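Local coordinates for protein BtGH115A (Bacteroides thetaiotaomicron, PDB 5BY3) that acts as a family GH115 4-O-methyl-alpha-glucuronidase, a glycoside hydrolase with specificity for decorated arabinogalactans, at residues 121-125 with 204-208; 170-175 with 217-221; 190-196 with 222-228; 197-203 with 231-237. All blocks are in the same frame, centred on the assembly; numbering follows the deposited sequence.

Interaction 1. Residues 121-125 with 204-208; sequences LEISR and LRLRA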
loop_
_atom_site.group_PDB
_atom_site.type_symbol
_atom_site.label_atom_id
_atom_site.label_comp_id
_atom_site.label_asym_id
_atom_site.label_seq_id
_atom_site.Cartn_x
_atom_site.Cartn_y
_atom_site.Cartn_z
ATOM N N LEU A 121 12.226 12.523 15.743
ATOM C CA LEU A 121 11.973 11.117 15.467
ATOM C C LEU A 121 13.056 10.456 14.635
ATOM O O LEU A 121 13.111 9.255 14.563
ATOM C CB LEU A 121 10.589 10.945 14.847
ATOM C CG LEU A 121 9.474 11.190 15.897
ATOM C CD1 LEU A 121 8.093 11.160 15.291
ATOM C CD2 LEU A 121 9.512 10.217 17.064
ATOM N N GLU A 122 13.945 11.240 14.044
ATOM C CA GLU A 122 15.102 10.703 13.335
ATOM C C GLU A 122 16.107 10.182 14.341
ATOM O O GLU A 122 16.838 9.205 14.078
ATOM C CB GLU A 122 15.746 11.802 12.477
ATOM C CG GLU A 122 16.956 11.413 11.647
ATOM C CD GLU A 122 16.765 10.163 10.789
ATOM O OE1 GLU A 122 15.696 9.975 10.134
ATOM O OE2 GLU A 122 17.732 9.372 10.753
ATOM N N ILE A 123 16.148 10.856 15.486
ATOM C CA ILE A 123 17.072 10.536 16.570
ATOM C C ILE A 123 16.610 9.222 17.136
ATOM O O ILE A 123 17.425 8.377 17.468
ATOM C CB ILE A 123 17.073 11.623 17.658
ATOM C CG1 ILE A 123 17.524 12.952 17.028
ATOM C CG2 ILE A 123 17.917 11.210 18.876
ATOM C CD1 ILE A 123 17.603 14.082 18.027
ATOM N N SER A 124 15.287 9.042 17.161
ATOM C CA SER A 124 14.687 7.809 17.611
ATOM C C SER A 124 15.020 6.621 16.662
ATOM O O SER A 124 15.348 5.526 17.141
ATOM C CB SER A 124 13.217 8.053 17.868
ATOM O OG SER A 124 12.466 6.899 17.588
ATOM N N ARG A 125 14.990 6.844 15.343
ATOM C CA ARG A 125 15.495 5.857 14.353
ATOM C C ARG A 125 16.985 5.500 14.532
ATOM O O ARG A 125 17.362 4.318 14.412
ATOM C CB ARG A 125 15.229 6.311 12.898
ATOM C CG ARG A 125 13.773 6.149 12.452
ATOM C CD ARG A 125 13.355 7.136 11.351
ATOM N NE ARG A 125 12.092 6.735 10.702
ATOM C CZ ARG A 125 11.947 5.743 9.798
ATOM N NH1 ARG A 125 12.982 5.008 9.358
ATOM N NH2 ARG A 125 10.740 5.481 9.313
ATOM N N LEU A 204 3.621 9.049 12.619
ATOM C CA LEU A 204 4.787 9.871 12.959
ATOM C C LEU A 204 6.091 9.130 12.712
ATOM O O LEU A 204 6.991 9.625 12.001
ATOM C CB LEU A 204 4.695 10.350 14.414
ATOM C CG LEU A 204 3.640 11.411 14.817
ATOM C CD1 LEU A 204 3.946 12.075 16.155
ATOM C CD2 LEU A 204 3.439 12.488 13.760
ATOM N N ARG A 205 6.173 7.907 13.240
ATOM C CA ARG A 205 7.397 7.113 13.103
ATOM C C ARG A 205 7.654 6.723 11.648
ATOM O O ARG A 205 8.803 6.457 11.283
ATOM C CB ARG A 205 7.310 5.855 13.948
ATOM C CG ARG A 205 7.431 6.067 15.425
ATOM C CD ARG A 205 7.543 4.674 16.070
ATOM N NE ARG A 205 7.492 4.647 17.538
ATOM C CZ ARG A 205 8.418 5.171 18.339
ATOM N NH1 ARG A 205 9.468 5.826 17.833
ATOM N NH2 ARG A 205 8.282 5.080 19.663
ATOM N N LEU A 206 6.584 6.639 10.845
ATOM C CA LEU A 206 6.696 6.389 9.419
ATOM C C LEU A 206 6.889 7.665 8.563
ATOM O O LEU A 206 7.034 7.585 7.328
ATOM C CB LEU A 206 5.489 5.576 8.931
ATOM C CG LEU A 206 5.344 4.120 9.363
ATOM C CD1 LEU A 206 3.946 3.618 9.040
ATOM C CD2 LEU A 206 6.409 3.246 8.724
ATOM N N ARG A 207 6.909 8.817 9.244
ATOM C CA ARG A 207 6.956 10.192 8.661
ATOM C C ARG A 207 5.771 10.522 7.768
ATOM O O ARG A 207 5.904 11.274 6.824
ATOM C CB ARG A 207 8.266 10.513 7.900
ATOM C CG ARG A 207 9.583 10.191 8.593
ATOM C CD ARG A 207 10.134 8.905 7.993
ATOM N NE ARG A 207 11.584 8.863 8.105
ATOM C CZ ARG A 207 12.398 8.099 7.393
ATOM N NH1 ARG A 207 11.958 7.252 6.450
ATOM N NH2 ARG A 207 13.685 8.217 7.634
ATOM N N ALA A 208 4.632 9.909 8.038
ATOM C CA ALA A 208 3.409 10.147 7.309
ATOM C C ALA A 208 2.740 11.309 8.027
ATOM O O ALA A 208 3.006 11.552 9.233
ATOM C CB ALA A 208 2.530 8.899 7.337
#
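R125, L121 and R205 carry this contact between the last turns of helix 113-126 and the C-terminal end of helix 193-205. R125 reaches over with a long side chain: its NH2 donates to the backbone R205 O (2.9 Å), its NE only weakly to that same oxygen (3.4 Å). The R125 guanidinium also lies flat on that of R207, planes at 7° and centres 3.4 Å apart, a stack of like charges beside which E122 OE1 forms a long salt bridge to R207 NH2 (3.7 Å). L121 fills the apolar side, with CD1 3.6 Å from L204 CB. R205 sends its guanidinium past S124 (NH1 to S124 OG, 3.2 Å) into salt bridges with D50 and E133; D50 also holds S124. R207, with positive phi, closes helix 193-205 in a Schellman motif. Arginine thus binds a carbonyl at a helix C-terminus, joining helix 113-126 of the N-terminal region to the barrel helix 193-205, which lies between strands 162-166 and 210-212.

Interaction 2. Residues 170-175 with 217-221; sequences EDWGLM and ECTLP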
loop_
_atom_site.group_PDB
_atom_site.type_symbol
_atom_site.label_atom_id
_atom_site.label_comp_id
_atom_site.label_asym_id
_atom_site.label_seq_id
_atom_site.Cartn_x
_atom_site.Cartn_y
_atom_site.Cartn_z
ATOM N N GLU A 170 -12.291 -2.702 7.811
ATOM C CA GLU A 170 -11.903 -2.924 9.190
ATOM C C GLU A 170 -12.862 -3.819 9.993
ATOM O O GLU A 170 -12.605 -4.038 11.195
ATOM C CB GLU A 170 -11.720 -1.565 9.918
ATOM C CG GLU A 170 -13.023 -0.798 10.245
ATOM C CD GLU A 170 -13.524 0.159 9.153
ATOM O OE1 GLU A 170 -13.225 -0.060 7.978
ATOM O OE2 GLU A 170 -14.230 1.155 9.467
ATOM N N ASP A 171 -13.931 -4.322 9.352
ATOM C CA ASP A 171 -15.026 -5.037 10.052
ATOM C C ASP A 171 -14.550 -6.281 10.814
ATOM O O ASP A 171 -15.258 -6.710 11.728
ATOM C CB ASP A 171 -16.155 -5.537 9.124
ATOM C CG ASP A 171 -16.774 -4.461 8.211
ATOM O OD1 ASP A 171 -16.074 -3.556 7.719
ATOM O OD2 ASP A 171 -17.993 -4.588 7.926
ATOM N N TRP A 172 -13.403 -6.866 10.412
ATOM C CA TRP A 172 -12.936 -8.182 10.907
ATOM C C TRP A 172 -11.551 -8.134 11.552
ATOM O O TRP A 172 -10.903 -9.153 11.719
ATOM C CB TRP A 172 -12.976 -9.248 9.803
ATOM C CG TRP A 172 -14.263 -9.263 9.094
ATOM C CD1 TRP A 172 -15.355 -10.013 9.416
ATOM C CD2 TRP A 172 -14.649 -8.450 7.957
ATOM N NE1 TRP A 172 -16.407 -9.724 8.559
ATOM C CE2 TRP A 172 -16.011 -8.760 7.666
ATOM C CE3 TRP A 172 -13.994 -7.488 7.182
ATOM C CZ2 TRP A 172 -16.725 -8.143 6.618
ATOM C CZ3 TRP A 172 -14.698 -6.872 6.134
ATOM C CH2 TRP A 172 -16.047 -7.215 5.857
ATOM N N GLY A 173 -11.112 -6.958 11.960
ATOM C CA GLY A 173 -9.783 -6.810 12.533
ATOM C C GLY A 173 -9.598 -5.575 13.381
ATOM O O GLY A 173 -9.751 -5.618 14.600
ATOM N N LEU A 174 -9.273 -4.457 12.748
ATOM C CA LEU A 174 -8.954 -3.283 13.537
ATOM C C LEU A 174 -10.152 -2.737 14.289
ATOM O O LEU A 174 -9.983 -2.264 15.425
ATOM C CB LEU A 174 -8.210 -2.216 12.743
ATOM C CG LEU A 174 -7.582 -1.055 13.511
ATOM C CD1 LEU A 174 -6.408 -0.484 12.765
ATOM C CD2 LEU A 174 -8.609 0.035 13.729
HETATM N N MSE A 175 -11.361 -2.835 13.730
HETATM C CA MSE A 175 -12.544 -2.340 14.522
HETATM C C MSE A 175 -12.756 -3.187 15.796
HETATM O O MSE A 175 -12.638 -2.621 16.881
HETATM C CB MSE A 175 -13.819 -2.014 13.737
HETATM C CG MSE A 175 -14.834 -1.250 14.598
HETATM SE SE MSE A 175 -15.874 -2.513 15.726
HETATM C CE MSE A 175 -17.013 -3.456 14.439
ATOM N N GLU A 217 -19.852 1.407 7.732
ATOM C CA GLU A 217 -21.139 1.411 8.464
ATOM C C GLU A 217 -21.050 0.784 9.863
ATOM O O GLU A 217 -21.588 1.344 10.812
ATOM C CB GLU A 217 -22.317 0.852 7.617
ATOM C CG GLU A 217 -22.020 -0.349 6.691
ATOM C CD GLU A 217 -21.236 -0.007 5.403
ATOM O OE1 GLU A 217 -20.197 -0.667 5.137
ATOM O OE2 GLU A 217 -21.655 0.903 4.647
ATOM N N CYS A 218 -20.301 -0.310 10.002
ATOM C CA CYS A 218 -19.984 -0.924 11.317
ATOM C C CYS A 218 -19.193 -0.075 12.350
ATOM O O CYS A 218 -19.059 -0.478 13.498
ATOM C CB CYS A 218 -19.238 -2.252 11.100
ATOM S SG CYS A 218 -17.503 -2.069 10.578
ATOM N N THR A 219 -18.668 1.073 11.931
ATOM C CA THR A 219 -17.791 1.916 12.763
ATOM C C THR A 219 -18.423 3.293 13.127
ATOM O O THR A 219 -19.129 3.887 12.322
ATOM C CB THR A 219 -16.437 2.104 12.028
ATOM O OG1 THR A 219 -15.772 0.852 11.987
ATOM C CG2 THR A 219 -15.518 3.111 12.700
ATOM N N LEU A 220 -18.150 3.778 14.331
ATOM C CA LEU A 220 -18.521 5.143 14.709
ATOM C C LEU A 220 -17.722 6.175 13.906
ATOM O O LEU A 220 -16.489 6.188 13.989
ATOM C CB LEU A 220 -18.307 5.407 16.212
ATOM C CG LEU A 220 -19.036 6.656 16.746
ATOM C CD1 LEU A 220 -20.550 6.434 16.793
ATOM C CD2 LEU A 220 -18.494 7.091 18.119
ATOM N N PRO A 221 -18.410 7.049 13.137
ATOM C CA PRO A 221 -17.640 8.070 12.414
ATOM C C PRO A 221 -16.687 8.847 13.297
ATOM O O PRO A 221 -17.017 9.207 14.441
ATOM C CB PRO A 221 -18.721 8.969 11.816
ATOM C CG PRO A 221 -19.846 8.003 11.549
ATOM C CD PRO A 221 -19.832 7.034 12.704
HETATM O O HOH W 1 -19.710 -2.351 7.738
#
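C218 turns its thiol onto the carboxylate of D171, with C218 SG 3.4 Å from D171 CG, and is the residue most covered by the contact. Its other neighbour is the selenomethionine M175, whose CE sits 3.7 Å from C218 O and 4.1 Å from C218 SG. M175 also covers the next residue, with its CG 3.5 Å from T219 OG1. That hydroxyl donates to E170 OE2 (3.0 Å), an oxygen whose modelled position is somewhat uncertain; the backbone N of H216 donates to it as well. D171 is held in a similar way, OD1 by the ring of H216 and OD2 by water 1 (2.8 Å). Water 1 gives its second hydrogen to E217 OE1 (3.1 Å) and accepts from C218 N (3.1 Å), so it links the two segments. Within 170-175, M175 N bonds back to E170 O (3.1 Å) as helix 174-182 starts after its N-cap residue G173, and L174 N binds the nickel ligand D436. The loops follow strands 162-166 and 210-212, on the face where TIM barrels keep their active sites. No salt bridge crosses the contact: E170, D171 and E217 face a hydroxyl, backbone NH groups, the ring of H216 and a water, which implies that the acidic groups are held here by hydrogen bonds without a basic partner in the opposite segment.

Interaction 3. Residues 190-196 with 222-228; sequences EIGPRTN and FFLTKGN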
loop_
_atom_site.group_PDB
_atom_site.type_symbol
_atom_site.label_atom_id
_atom_site.label_comp_id
_atom_site.label_asym_id
_atom_site.label_seq_id
_atom_site.Cartn_x
_atom_site.Cartn_y
_atom_site.Cartn_z
ATOM N N GLU A 190 -16.949 1.651 18.374
ATOM C CA GLU A 190 -16.080 2.746 18.715
ATOM C C GLU A 190 -14.581 2.378 18.707
ATOM O O GLU A 190 -14.163 1.430 19.368
ATOM C CB GLU A 190 -16.516 3.398 20.024
ATOM C CG GLU A 190 -15.964 4.811 20.178
ATOM C CD GLU A 190 -16.414 5.497 21.453
ATOM O OE1 GLU A 190 -16.311 4.882 22.531
ATOM O OE2 GLU A 190 -16.861 6.663 21.365
ATOM N N ILE A 191 -13.825 3.152 17.916
ATOM C CA ILE A 191 -12.375 3.088 17.773
ATOM C C ILE A 191 -12.007 4.460 18.255
ATOM O O ILE A 191 -12.134 5.440 17.515
ATOM C CB ILE A 191 -11.947 2.914 16.281
ATOM C CG1 ILE A 191 -12.675 1.713 15.652
ATOM C CG2 ILE A 191 -10.406 2.932 16.093
ATOM C CD1 ILE A 191 -12.302 1.466 14.185
ATOM N N GLY A 192 -11.601 4.536 19.512
ATOM C CA GLY A 192 -11.655 5.778 20.234
ATOM C C GLY A 192 -10.368 6.560 20.203
ATOM O O GLY A 192 -9.486 6.278 19.387
ATOM N N PRO A 193 -10.251 7.558 21.104
ATOM C CA PRO A 193 -9.052 8.391 21.119
ATOM C C PRO A 193 -7.763 7.600 21.348
ATOM O O PRO A 193 -6.765 7.857 20.661
ATOM C CB PRO A 193 -9.319 9.413 22.263
ATOM C CG PRO A 193 -10.456 8.831 23.077
ATOM C CD PRO A 193 -11.261 8.001 22.098
ATOM N N ARG A 194 -7.771 6.675 22.301
ATOM C CA ARG A 194 -6.553 5.923 22.663
ATOM C C ARG A 194 -6.035 5.077 21.480
ATOM O O ARG A 194 -4.852 5.120 21.150
ATOM C CB ARG A 194 -6.748 5.115 23.975
ATOM C CG ARG A 194 -5.926 5.591 25.182
ATOM C CD ARG A 194 -6.535 6.767 25.925
ATOM N NE ARG A 194 -6.272 8.052 25.260
ATOM C CZ ARG A 194 -7.037 9.148 25.351
ATOM N NH1 ARG A 194 -8.148 9.146 26.092
ATOM N NH2 ARG A 194 -6.704 10.254 24.678
ATOM N N THR A 195 -6.925 4.381 20.784
ATOM C CA THR A 195 -6.535 3.699 19.540
ATOM C C THR A 195 -5.920 4.662 18.489
ATOM O O THR A 195 -4.863 4.366 17.906
ATOM C CB THR A 195 -7.703 2.922 18.971
ATOM O OG1 THR A 195 -8.279 2.136 20.029
ATOM C CG2 THR A 195 -7.260 2.037 17.810
ATOM N N ASN A 196 -6.535 5.824 18.298
ATOM C CA ASN A 196 -6.033 6.792 17.318
ATOM C C ASN A 196 -4.651 7.377 17.653
ATOM O O ASN A 196 -3.792 7.485 16.766
ATOM C CB ASN A 196 -7.092 7.856 16.996
ATOM C CG ASN A 196 -8.150 7.336 16.034
ATOM O OD1 ASN A 196 -7.928 7.279 14.813
ATOM N ND2 ASN A 196 -9.295 6.907 16.576
ATOM N N PHE A 222 -15.494 9.057 12.756
ATOM C CA PHE A 222 -14.390 9.671 13.453
ATOM C C PHE A 222 -14.774 10.925 14.207
ATOM O O PHE A 222 -14.470 11.049 15.393
ATOM C CB PHE A 222 -13.285 10.011 12.462
ATOM C CG PHE A 222 -12.076 10.619 13.089
ATOM C CD1 PHE A 222 -11.125 9.828 13.689
ATOM C CD2 PHE A 222 -11.881 12.001 13.062
ATOM C CE1 PHE A 222 -9.991 10.388 14.256
ATOM C CE2 PHE A 222 -10.747 12.571 13.635
ATOM C CZ PHE A 222 -9.805 11.754 14.238
ATOM N N PHE A 223 -15.431 11.850 13.505
ATOM C CA PHE A 223 -15.677 13.193 14.025
ATOM C C PHE A 223 -16.894 13.264 14.941
ATOM O O PHE A 223 -17.199 14.315 15.519
ATOM C CB PHE A 223 -15.809 14.162 12.868
ATOM C CG PHE A 223 -14.500 14.598 12.277
ATOM C CD1 PHE A 223 -13.585 15.348 13.032
ATOM C CD2 PHE A 223 -14.211 14.331 10.942
ATOM C CE1 PHE A 223 -12.387 15.799 12.484
ATOM C CE2 PHE A 223 -13.019 14.787 10.376
ATOM C CZ PHE A 223 -12.109 15.525 11.146
ATOM N N LEU A 224 -17.578 12.130 15.047
ATOM C CA LEU A 224 -18.658 11.888 16.005
ATOM C C LEU A 224 -18.171 11.064 17.195
ATOM O O LEU A 224 -18.987 10.490 17.919
ATOM C CB LEU A 224 -19.824 11.154 15.310
ATOM C CG LEU A 224 -20.605 12.011 14.314
ATOM C CD1 LEU A 224 -21.889 11.323 13.884
ATOM C CD2 LEU A 224 -20.882 13.373 14.943
ATOM N N THR A 225 -16.846 10.988 17.374
ATOM C CA THR A 225 -16.242 10.215 18.461
ATOM C C THR A 225 -15.542 11.219 19.334
ATOM O O THR A 225 -14.728 12.000 18.856
ATOM C CB THR A 225 -15.237 9.145 17.960
ATOM O OG1 THR A 225 -15.852 8.315 16.961
ATOM C CG2 THR A 225 -14.711 8.267 19.120
ATOM N N LYS A 226 -15.862 11.197 20.617
ATOM C CA LYS A 226 -15.275 12.129 21.551
ATOM C C LYS A 226 -13.770 11.821 21.770
ATOM O O LYS A 226 -13.390 10.702 22.130
ATOM C CB LYS A 226 -16.111 12.129 22.850
ATOM C CG LYS A 226 -15.531 12.877 24.039
ATOM C CD LYS A 226 -15.856 14.359 23.993
ATOM C CE LYS A 226 -15.760 14.959 25.391
ATOM N NZ LYS A 226 -15.154 16.312 25.300
ATOM N N GLY A 227 -12.942 12.829 21.527
ATOM C CA GLY A 227 -11.497 12.749 21.718
ATOM C C GLY A 227 -10.710 12.770 20.420
ATOM O O GLY A 227 -9.624 13.373 20.335
ATOM N N ASN A 228 -11.295 12.146 19.401
ATOM C CA ASN A 228 -10.605 11.805 18.161
ATOM C C ASN A 228 -10.039 13.012 17.446
ATOM O O ASN A 228 -8.840 13.034 17.106
ATOM C CB ASN A 228 -11.528 10.996 17.247
ATOM C CG ASN A 228 -11.593 9.519 17.614
ATOM O OD1 ASN A 228 -12.149 8.718 16.852
ATOM N ND2 ASN A 228 -11.016 9.140 18.763
HETATM O O HOH W 2 -15.031 5.395 16.196
#
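E190 begins the contact by laying OE2 3.5 Å from T225 CG2, while its OE1 is held by S185. I191 points its side chain to helix 174-182, but its backbone takes part: water 2 accepts from I191 N (3.1 Å) and donates to T225 OG1 (3.1 Å), a water bridge where no direct hydrogen bond crosses. T225 OG1 also binds P221 O. G192 is the N-cap residue of helix 193-205, with its CA 4.1 Å from T225 CG2. P193, the first helical residue, packs most tightly. Its CD lies 3.4 Å from K226 O and its CB 4.0 Å from G227 CA, where a CB on G227 would clash; at G227's backbone angles (phi 111°, psi -35°) a CB would also jam against the preceding carbonyl O. N228 covers the same face of the proline, with ND2 2.9 Å from P193 N, which has no hydrogen to share. N196, one turn on, bends back to the helix start: its ND2 donates to G192 O (2.9 Å), beside the backbone bond of N196 N to that oxygen (3.2 Å). Its OD1 meets the ring edge of F222 at CE1 (3.8 Å). G192 and G227 are both N-cap residues, so two helix starts lie side by side. This is the arrangement of consecutive helices in a TIM barrel, whose N-termini share the face of the strands' C-terminal ends.

Interaction 4. Residues 197-203 with 231-237; sequences ERIFELL and AAKKYGI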
loop_
_atom_site.group_PDB
_atom_site.type_symbol
_atom_site.label_atom_id
_atom_site.label_comp_id
_atom_site.label_asym_id
_atom_site.label_seq_id
_atom_site.Cartn_x
_atom_site.Cartn_y
_atom_site.Cartn_z
ATOM N N GLU A 197 -4.410 7.686 18.933
ATOM C CA GLU A 197 -3.069 8.071 19.364
ATOM C C GLU A 197 -2.016 7.017 18.979
ATOM O O GLU A 197 -0.914 7.374 18.530
ATOM C CB GLU A 197 -3.042 8.382 20.851
ATOM C CG GLU A 197 -3.911 9.580 21.217
ATOM C CD GLU A 197 -4.062 9.782 22.720
ATOM O OE1 GLU A 197 -4.306 8.777 23.443
ATOM O OE2 GLU A 197 -3.965 10.952 23.165
ATOM N N ARG A 198 -2.364 5.732 19.138
ATOM C CA ARG A 198 -1.513 4.640 18.689
ATOM C C ARG A 198 -1.242 4.637 17.174
ATOM O O ARG A 198 -0.091 4.472 16.772
ATOM C CB ARG A 198 -2.060 3.279 19.127
ATOM C CG ARG A 198 -1.749 2.926 20.577
ATOM C CD ARG A 198 -0.263 2.895 20.931
ATOM N NE ARG A 198 -0.134 2.503 22.335
ATOM C CZ ARG A 198 0.987 2.418 23.057
ATOM N NH1 ARG A 198 2.205 2.711 22.571
ATOM N NH2 ARG A 198 0.864 2.029 24.320
ATOM N N ILE A 199 -2.291 4.817 16.363
ATOM C CA ILE A 199 -2.153 4.959 14.919
ATOM C C ILE A 199 -1.295 6.165 14.547
ATOM O O ILE A 199 -0.378 6.054 13.700
ATOM C CB ILE A 199 -3.518 5.015 14.215
ATOM C CG1 ILE A 199 -4.326 3.750 14.582
ATOM C CG2 ILE A 199 -3.316 5.132 12.708
ATOM C CD1 ILE A 199 -5.764 3.732 14.078
ATOM N N PHE A 200 -1.538 7.292 15.217
ATOM C CA PHE A 200 -0.765 8.488 14.934
ATOM C C PHE A 200 0.710 8.389 15.314
ATOM O O PHE A 200 1.572 8.920 14.566
ATOM C CB PHE A 200 -1.407 9.749 15.497
ATOM C CG PHE A 200 -2.872 9.933 15.153
ATOM C CD1 PHE A 200 -3.414 9.478 13.960
ATOM C CD2 PHE A 200 -3.713 10.607 16.043
ATOM C CE1 PHE A 200 -4.757 9.673 13.677
ATOM C CE2 PHE A 200 -5.072 10.792 15.767
ATOM C CZ PHE A 200 -5.586 10.335 14.579
ATOM N N GLU A 201 1.030 7.681 16.410
ATOM C CA GLU A 201 2.448 7.320 16.680
ATOM C C GLU A 201 3.074 6.584 15.497
ATOM O O GLU A 201 4.224 6.817 15.118
ATOM C CB GLU A 201 2.577 6.328 17.833
ATOM C CG GLU A 201 2.444 6.869 19.224
ATOM C CD GLU A 201 2.507 5.772 20.279
ATOM O OE1 GLU A 201 2.918 4.614 20.006
ATOM O OE2 GLU A 201 2.133 6.085 21.407
ATOM N N LEU A 202 2.319 5.639 14.953
ATOM C CA LEU A 202 2.829 4.827 13.877
ATOM C C LEU A 202 3.095 5.727 12.686
ATOM O O LEU A 202 4.146 5.581 12.053
ATOM C CB LEU A 202 1.872 3.687 13.542
ATOM C CG LEU A 202 2.154 2.766 12.362
ATOM C CD1 LEU A 202 3.510 2.097 12.440
ATOM C CD2 LEU A 202 1.046 1.725 12.302
ATOM N N LEU A 203 2.184 6.674 12.418
ATOM C CA LEU A 203 2.326 7.554 11.245
ATOM C C LEU A 203 3.479 8.500 11.419
ATOM O O LEU A 203 4.265 8.686 10.506
ATOM C CB LEU A 203 1.049 8.325 10.949
ATOM C CG LEU A 203 -0.178 7.494 10.568
ATOM C CD1 LEU A 203 -1.383 8.409 10.436
ATOM C CD2 LEU A 203 0.026 6.665 9.306
ATOM N N ALA A 231 -7.224 14.476 19.484
ATOM C CA ALA A 231 -6.056 13.573 19.353
ATOM C C ALA A 231 -5.278 13.848 18.061
ATOM O O ALA A 231 -4.044 13.893 18.043
ATOM C CB ALA A 231 -6.496 12.112 19.422
ATOM N N ALA A 232 -6.014 14.041 16.980
ATOM C CA ALA A 232 -5.427 14.377 15.694
ATOM C C ALA A 232 -4.698 15.729 15.729
ATOM O O ALA A 232 -3.664 15.903 15.061
ATOM C CB ALA A 232 -6.511 14.374 14.628
ATOM N N LYS A 233 -5.238 16.673 16.503
ATOM C CA LYS A 233 -4.589 17.964 16.696
ATOM C C LYS A 233 -3.291 17.806 17.505
ATOM O O LYS A 233 -2.282 18.441 17.199
ATOM C CB LYS A 233 -5.557 18.961 17.361
ATOM C CG LYS A 233 -5.202 20.442 17.225
ATOM C CD LYS A 233 -5.871 21.240 18.341
ATOM C CE LYS A 233 -6.013 22.709 17.980
ATOM N NZ LYS A 233 -7.280 22.993 17.237
ATOM N N LYS A 234 -3.323 16.942 18.521
ATOM C CA LYS A 234 -2.162 16.674 19.386
ATOM C C LYS A 234 -0.994 16.095 18.578
ATOM O O LYS A 234 0.164 16.516 18.771
ATOM C CB LYS A 234 -2.563 15.737 20.539
ATOM C CG LYS A 234 -1.622 15.766 21.736
ATOM C CD LYS A 234 -1.467 14.397 22.403
ATOM C CE LYS A 234 -0.533 14.455 23.613
ATOM N NZ LYS A 234 0.852 14.929 23.308
ATOM N N TYR A 235 -1.326 15.188 17.642
ATOM C CA TYR A 235 -0.367 14.461 16.793
ATOM C C TYR A 235 -0.086 15.106 15.436
ATOM O O TYR A 235 0.801 14.651 14.715
ATOM C CB TYR A 235 -0.792 12.986 16.619
ATOM C CG TYR A 235 -0.524 12.135 17.835
ATOM C CD1 TYR A 235 -1.301 12.267 19.012
ATOM C CD2 TYR A 235 0.504 11.206 17.833
ATOM C CE1 TYR A 235 -1.024 11.525 20.130
ATOM C CE2 TYR A 235 0.760 10.436 18.945
ATOM C CZ TYR A 235 0.008 10.596 20.094
ATOM O OH TYR A 235 0.301 9.827 21.222
ATOM N N GLY A 236 -0.834 16.151 15.074
ATOM C CA GLY A 236 -0.513 16.998 13.891
ATOM C C GLY A 236 -0.752 16.293 12.573
ATOM O O GLY A 236 0.050 16.425 11.643
ATOM N N ILE A 237 -1.852 15.541 12.505
ATOM C CA ILE A 237 -2.189 14.690 11.381
ATOM C C ILE A 237 -3.284 15.380 10.586
ATOM O O ILE A 237 -4.299 15.796 11.134
ATOM C CB ILE A 237 -2.762 13.320 11.881
ATOM C CG1 ILE A 237 -1.724 12.498 12.705
ATOM C CG2 ILE A 237 -3.432 12.520 10.758
ATOM C CD1 ILE A 237 -0.436 12.085 11.995
#
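Neighbouring helices of the TIM barrel pack here: helix 193-205, which follows strand 162-166, and helix 228-235, which follows strand 210-212. The short segments run nearly parallel, 25° apart (signed crossing angle -25°), with axes 9.8 Å apart. F200, the most covered residue, has chi1 near -50° (m), which points the ring at the other helix, where CE2 lies 4.1 Å from A231 CB and 4.0 Å from A232 CB; two small alanines let the ring approach close to the backbone, and F200 CE2 is 3.6 Å from A232 N. Y235 takes the m rotamer too, and brings CD2 to 3.4 Å from F200 CB; the two rings meet obliquely, planes at 53° and centroids 5.8 Å apart. The CA of E197 lies over the face of the Y235 ring; with chi1 m and chi2 t, its CG comes to 3.6 Å from Y235 CE1, while its carboxylate turns to R194. E201 meets Y235 CE2 with its N (3.8 Å) and CG (4.0 Å); its charge goes to R198 and R49. After helix 228-235, G236 has positive phi and swings the chain round so that I237 faces back. With both chi angles m, I237 sets CG1 over the face of the F200 ring in a CH-pi contact, 4.1 Å from the centroid. Beyond it, the tips of two aliphatic side chains meet: I237 CD1 lies 4.1 Å from L203 CD1.

Helix 193-205 is common to interactions 3, 4 and 1, which follow it from N- to C-terminus. Interaction 3 touches interaction 4 where F222 CZ meets A232 CB (4.2 Å); interaction 4 joins interaction 1 through a probable hydrogen bond of A208 N to L203 O (2.8 Å) and through L204 CD2 on Y235 O (3.5 Å). Interaction 2 packs on interaction 3, M175 CG lying 3.7 Å from I191 CD1. Towards the nickel ion, bound by L404 and D436, the side chain of E170 comes within about 8 Å and that of I191 within about 12 Å. Interaction 1, centred about 27 Å from interaction 2, instead ties the barrel to the N-terminal domain.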